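Local coordinates for choline kinase (PDB 4R78), which probably phosphorylates choline at the expense of ATP, using a protein kinase-like fold that holds adenosine monophosphate in this crystal, at residues Gln78-Leu92 against Ile132-Gly145. Sequence-based numbering, arbitrary orientation.
Sequences QDEKYNLELLKDLGL and ILQTIHTSAKELRG
N83 reads the backbone of R144 at both ends, and the pair illustrates how a side-chain amide can bond to both the N-H and the C=O of one extended residue, much as a neighbouring strand would. Its OD1 takes the R144 amide N at 2.9 Å on a lone pair, while ND2 donates a hydrogen bond to R144 O at 3.0 Å, nearly within the plane of the amide, whose rotation is thereby fixed. A weak bond from ND2 to E80 OE2 adds to the hold; E80 OE2 is also hydrogen-bonded to S218 OG.

Beside this buried grip lies the tight apolar part. L143 CD2 rests against L87 CG and L86 CD2, and I136 CD1 comes within 3.5 Å of L87 CD2; farther along, L92 CD2 packs on I132 CG2.

The other side is polar and more open to solvent. R144, bent at chi3 (53°), runs past the Y82 ring and grips D79 side-on in a salt bridge, NE (2.9 Å) and NH2 both on OD1, with guanidinium and carboxylate planes 77° apart. K141 lies along L86 and turns at its last torsion (-70°), which brings NZ to a hydrogen bond with L86 O (2.8 Å) and a salt bridge with D89 OD1 (2.9 Å). Only E142 is slack, its carboxylate leading away to R190.

Helix 77-87, beside the five-stranded sheet, is thus joined to the end of helix 126-137 and the chain leaving it, an interlobe contact of the protein kinase-like fold.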
# COMPACT_ATOMS: atom_id res chain seq x y z
N GLN A 78 12.14 -3.69 9.70
CA GLN A 78 12.12 -3.29 11.10
C GLN A 78 11.29 -2.03 11.33
O GLN A 78 10.54 -1.97 12.30
CB GLN A 78 13.53 -3.16 11.64
CG GLN A 78 14.15 -4.53 11.82
CD GLN A 78 15.26 -4.55 12.83
OE1 GLN A 78 15.21 -5.30 13.81
NE2 GLN A 78 16.29 -3.75 12.60
N ASP A 79 11.39 -1.06 10.42
CA ASP A 79 10.52 0.11 10.47
C ASP A 79 9.06 -0.34 10.54
O ASP A 79 8.30 0.13 11.38
CB ASP A 79 10.67 0.98 9.22
CG ASP A 79 11.87 1.91 9.27
OD1 ASP A 79 12.69 1.85 10.21
OD2 ASP A 79 11.99 2.70 8.31
N GLU A 80 8.70 -1.28 9.67
CA GLU A 80 7.31 -1.69 9.52
C GLU A 80 6.84 -2.60 10.64
O GLU A 80 5.65 -2.60 10.98
CB GLU A 80 7.07 -2.32 8.15
CG GLU A 80 7.32 -1.36 6.98
CD GLU A 80 6.47 -0.09 7.04
OE1 GLU A 80 6.87 0.89 6.39
OE2 GLU A 80 5.43 -0.08 7.74
N LYS A 81 7.76 -3.37 11.23
CA LYS A 81 7.43 -4.17 12.41
C LYS A 81 7.11 -3.24 13.58
O LYS A 81 6.14 -3.47 14.31
CB LYS A 81 8.55 -5.15 12.76
CG LYS A 81 8.15 -6.13 13.85
CD LYS A 81 9.08 -7.32 13.92
CE LYS A 81 8.59 -8.31 14.96
NZ LYS A 81 9.33 -9.59 14.87
N TYR A 82 7.90 -2.19 13.75
CA TYR A 82 7.61 -1.17 14.75
C TYR A 82 6.29 -0.47 14.46
O TYR A 82 5.48 -0.25 15.36
CB TYR A 82 8.73 -0.13 14.85
CG TYR A 82 8.37 1.00 15.79
CD1 TYR A 82 8.28 0.78 17.16
CD2 TYR A 82 8.10 2.28 15.30
CE1 TYR A 82 7.93 1.80 18.04
CE2 TYR A 82 7.76 3.32 16.17
CZ TYR A 82 7.67 3.07 17.54
OH TYR A 82 7.33 4.08 18.41
N ASN A 83 6.08 -0.10 13.19
CA ASN A 83 4.85 0.58 12.84
C ASN A 83 3.61 -0.23 13.20
O ASN A 83 2.62 0.32 13.66
CB ASN A 83 4.85 1.02 11.38
CG ASN A 83 5.87 2.14 11.11
OD1 ASN A 83 6.44 2.71 12.04
ND2 ASN A 83 6.10 2.44 9.84
N LEU A 84 3.69 -1.56 13.05
CA LEU A 84 2.60 -2.44 13.46
C LEU A 84 2.29 -2.30 14.95
O LEU A 84 1.14 -2.08 15.33
CB LEU A 84 2.93 -3.91 13.15
CG LEU A 84 2.64 -4.54 11.79
CD1 LEU A 84 2.76 -6.05 11.92
CD2 LEU A 84 1.26 -4.17 11.26
N GLU A 85 3.32 -2.43 15.79
CA GLU A 85 3.10 -2.35 17.24
C GLU A 85 2.72 -0.93 17.70
O GLU A 85 2.00 -0.77 18.68
CB GLU A 85 4.28 -2.93 18.04
CG GLU A 85 5.58 -2.17 17.93
CD GLU A 85 6.81 -2.98 18.36
OE1 GLU A 85 7.92 -2.54 18.03
OE2 GLU A 85 6.67 -4.04 19.03
N LEU A 86 3.18 0.07 16.96
CA LEU A 86 2.82 1.46 17.23
C LEU A 86 1.37 1.76 16.85
O LEU A 86 0.65 2.43 17.59
CB LEU A 86 3.77 2.42 16.52
CG LEU A 86 3.44 3.92 16.55
CD1 LEU A 86 3.29 4.45 17.98
CD2 LEU A 86 4.49 4.72 15.81
N LEU A 87 0.93 1.24 15.70
CA LEU A 87 -0.40 1.55 15.17
C LEU A 87 -1.51 0.68 15.74
O LEU A 87 -2.69 0.96 15.52
CB LEU A 87 -0.40 1.47 13.65
CG LEU A 87 0.37 2.56 12.90
CD1 LEU A 87 0.58 2.15 11.46
CD2 LEU A 87 -0.34 3.90 13.00
N LYS A 88 -1.14 -0.37 16.47
CA LYS A 88 -2.10 -1.38 16.93
C LYS A 88 -3.31 -0.79 17.65
O LYS A 88 -4.44 -1.20 17.38
CB LYS A 88 -1.42 -2.44 17.81
CG LYS A 88 -2.35 -3.62 18.11
CD LYS A 88 -1.74 -4.60 19.11
CE LYS A 88 -2.72 -5.70 19.46
NZ LYS A 88 -3.96 -5.17 20.10
N ASP A 89 -3.09 0.16 18.55
CA ASP A 89 -4.19 0.69 19.37
C ASP A 89 -5.19 1.58 18.63
O ASP A 89 -6.19 2.00 19.21
CB ASP A 89 -3.70 1.32 20.69
CG ASP A 89 -2.83 2.55 20.48
OD1 ASP A 89 -2.84 3.13 19.38
OD2 ASP A 89 -2.13 2.93 21.44
N LEU A 90 -4.92 1.87 17.36
CA LEU A 90 -5.90 2.56 16.50
C LEU A 90 -7.07 1.64 16.14
O LEU A 90 -8.15 2.11 15.79
CB LEU A 90 -5.25 3.09 15.22
CG LEU A 90 -4.20 4.19 15.30
CD1 LEU A 90 -3.83 4.66 13.90
CD2 LEU A 90 -4.66 5.37 16.16
N GLY A 91 -6.84 0.34 16.22
CA GLY A 91 -7.87 -0.66 15.92
C GLY A 91 -8.25 -0.75 14.45
O GLY A 91 -9.33 -1.24 14.12
N LEU A 92 -7.37 -0.28 13.57
CA LEU A 92 -7.65 -0.26 12.14
C LEU A 92 -7.26 -1.55 11.43
O LEU A 92 -8.01 -2.08 10.62
CB LEU A 92 -6.98 0.94 11.47
CG LEU A 92 -7.46 2.33 11.90
CD1 LEU A 92 -6.63 3.41 11.22
CD2 LEU A 92 -8.94 2.52 11.61
N ILE A 132 -11.90 6.89 9.17
CA ILE A 132 -10.71 6.04 9.25
C ILE A 132 -9.45 6.81 8.85
O ILE A 132 -8.44 6.75 9.54
CB ILE A 132 -10.86 4.74 8.41
CG1 ILE A 132 -11.79 3.75 9.13
CG2 ILE A 132 -9.49 4.09 8.14
CD1 ILE A 132 -12.18 2.54 8.28
N LEU A 133 -9.53 7.55 7.74
CA LEU A 133 -8.37 8.31 7.29
C LEU A 133 -8.04 9.44 8.26
O LEU A 133 -6.87 9.74 8.50
CB LEU A 133 -8.56 8.83 5.86
CG LEU A 133 -8.53 7.77 4.75
CD1 LEU A 133 -8.24 8.42 3.41
CD2 LEU A 133 -7.52 6.65 5.05
N GLN A 134 -9.07 10.04 8.86
CA GLN A 134 -8.86 11.05 9.89
C GLN A 134 -8.12 10.44 11.08
O GLN A 134 -7.20 11.05 11.62
CB GLN A 134 -10.18 11.62 10.38
CG GLN A 134 -10.85 12.55 9.41
CD GLN A 134 -12.15 13.10 9.95
OE1 GLN A 134 -12.93 12.38 10.57
NE2 GLN A 134 -12.39 14.39 9.72
N THR A 135 -8.52 9.23 11.46
CA THR A 135 -7.91 8.54 12.59
C THR A 135 -6.40 8.37 12.40
O THR A 135 -5.62 8.65 13.31
CB THR A 135 -8.58 7.17 12.85
OG1 THR A 135 -9.92 7.38 13.32
CG2 THR A 135 -7.81 6.37 13.89
N ILE A 136 -6.00 7.91 11.22
CA ILE A 136 -4.57 7.72 10.98
C ILE A 136 -3.83 9.05 10.88
O ILE A 136 -2.79 9.22 11.51
CB ILE A 136 -4.25 6.76 9.79
CG1 ILE A 136 -2.74 6.63 9.57
CG2 ILE A 136 -4.94 7.19 8.52
CD1 ILE A 136 -1.97 6.04 10.74
N HIS A 137 -4.38 10.01 10.14
CA HIS A 137 -3.67 11.26 9.92
C HIS A 137 -3.57 12.17 11.14
O HIS A 137 -2.66 12.99 11.21
CB HIS A 137 -4.24 12.02 8.71
CG HIS A 137 -4.13 11.25 7.43
ND1 HIS A 137 -4.95 11.49 6.35
CD2 HIS A 137 -3.31 10.23 7.07
CE1 HIS A 137 -4.62 10.66 5.37
NE2 HIS A 137 -3.64 9.89 5.78
N THR A 138 -4.48 11.99 12.10
CA THR A 138 -4.46 12.77 13.34
C THR A 138 -3.98 11.94 14.54
O THR A 138 -4.16 12.36 15.69
CB THR A 138 -5.85 13.36 13.67
OG1 THR A 138 -6.76 12.29 13.96
CG2 THR A 138 -6.39 14.20 12.51
N SER A 139 -3.39 10.78 14.28
CA SER A 139 -2.98 9.86 15.35
C SER A 139 -1.88 10.42 16.25
O SER A 139 -1.71 9.94 17.38
CB SER A 139 -2.52 8.53 14.76
OG SER A 139 -1.23 8.66 14.17
N ALA A 140 -1.16 11.42 15.75
CA ALA A 140 0.04 11.98 16.39
C ALA A 140 1.17 10.97 16.55
O ALA A 140 2.17 11.25 17.21
CB ALA A 140 -0.31 12.64 17.74
N LYS A 141 1.02 9.80 15.93
CA LYS A 141 2.03 8.75 16.03
C LYS A 141 3.20 9.05 15.11
O LYS A 141 3.02 9.51 13.97
CB LYS A 141 1.42 7.38 15.71
CG LYS A 141 0.39 6.94 16.74
CD LYS A 141 -0.29 5.64 16.37
CE LYS A 141 -1.20 5.17 17.50
NZ LYS A 141 -0.48 4.70 18.72
N GLU A 142 4.41 8.81 15.62
CA GLU A 142 5.63 9.02 14.88
C GLU A 142 6.13 7.69 14.33
O GLU A 142 6.87 6.96 14.99
CB GLU A 142 6.69 9.69 15.77
CG GLU A 142 6.34 11.12 16.18
CD GLU A 142 6.49 12.13 15.05
OE1 GLU A 142 7.38 11.94 14.19
OE2 GLU A 142 5.71 13.11 15.03
N LEU A 143 5.69 7.37 13.11
CA LEU A 143 6.09 6.14 12.45
C LEU A 143 7.57 6.17 12.12
O LEU A 143 8.16 7.25 11.95
CB LEU A 143 5.31 5.94 11.14
CG LEU A 143 3.78 5.93 11.19
CD1 LEU A 143 3.20 5.59 9.83
CD2 LEU A 143 3.25 4.97 12.26
N ARG A 144 8.17 4.99 12.05
CA ARG A 144 9.51 4.86 11.50
C ARG A 144 9.42 4.82 9.99
O ARG A 144 8.64 4.05 9.42
CB ARG A 144 10.20 3.62 12.06
CG ARG A 144 10.80 3.86 13.44
CD ARG A 144 11.46 2.62 14.02
NE ARG A 144 12.43 2.02 13.11
CZ ARG A 144 13.26 1.04 13.43
NH1 ARG A 144 13.26 0.53 14.66
NH2 ARG A 144 14.10 0.56 12.52
N GLY A 145 10.20 5.68 9.35
CA GLY A 145 10.17 5.84 7.90
C GLY A 145 9.76 7.25 7.53
O GLY A 145 8.77 7.78 8.03
O HOH W 1 9.72 2.86 6.68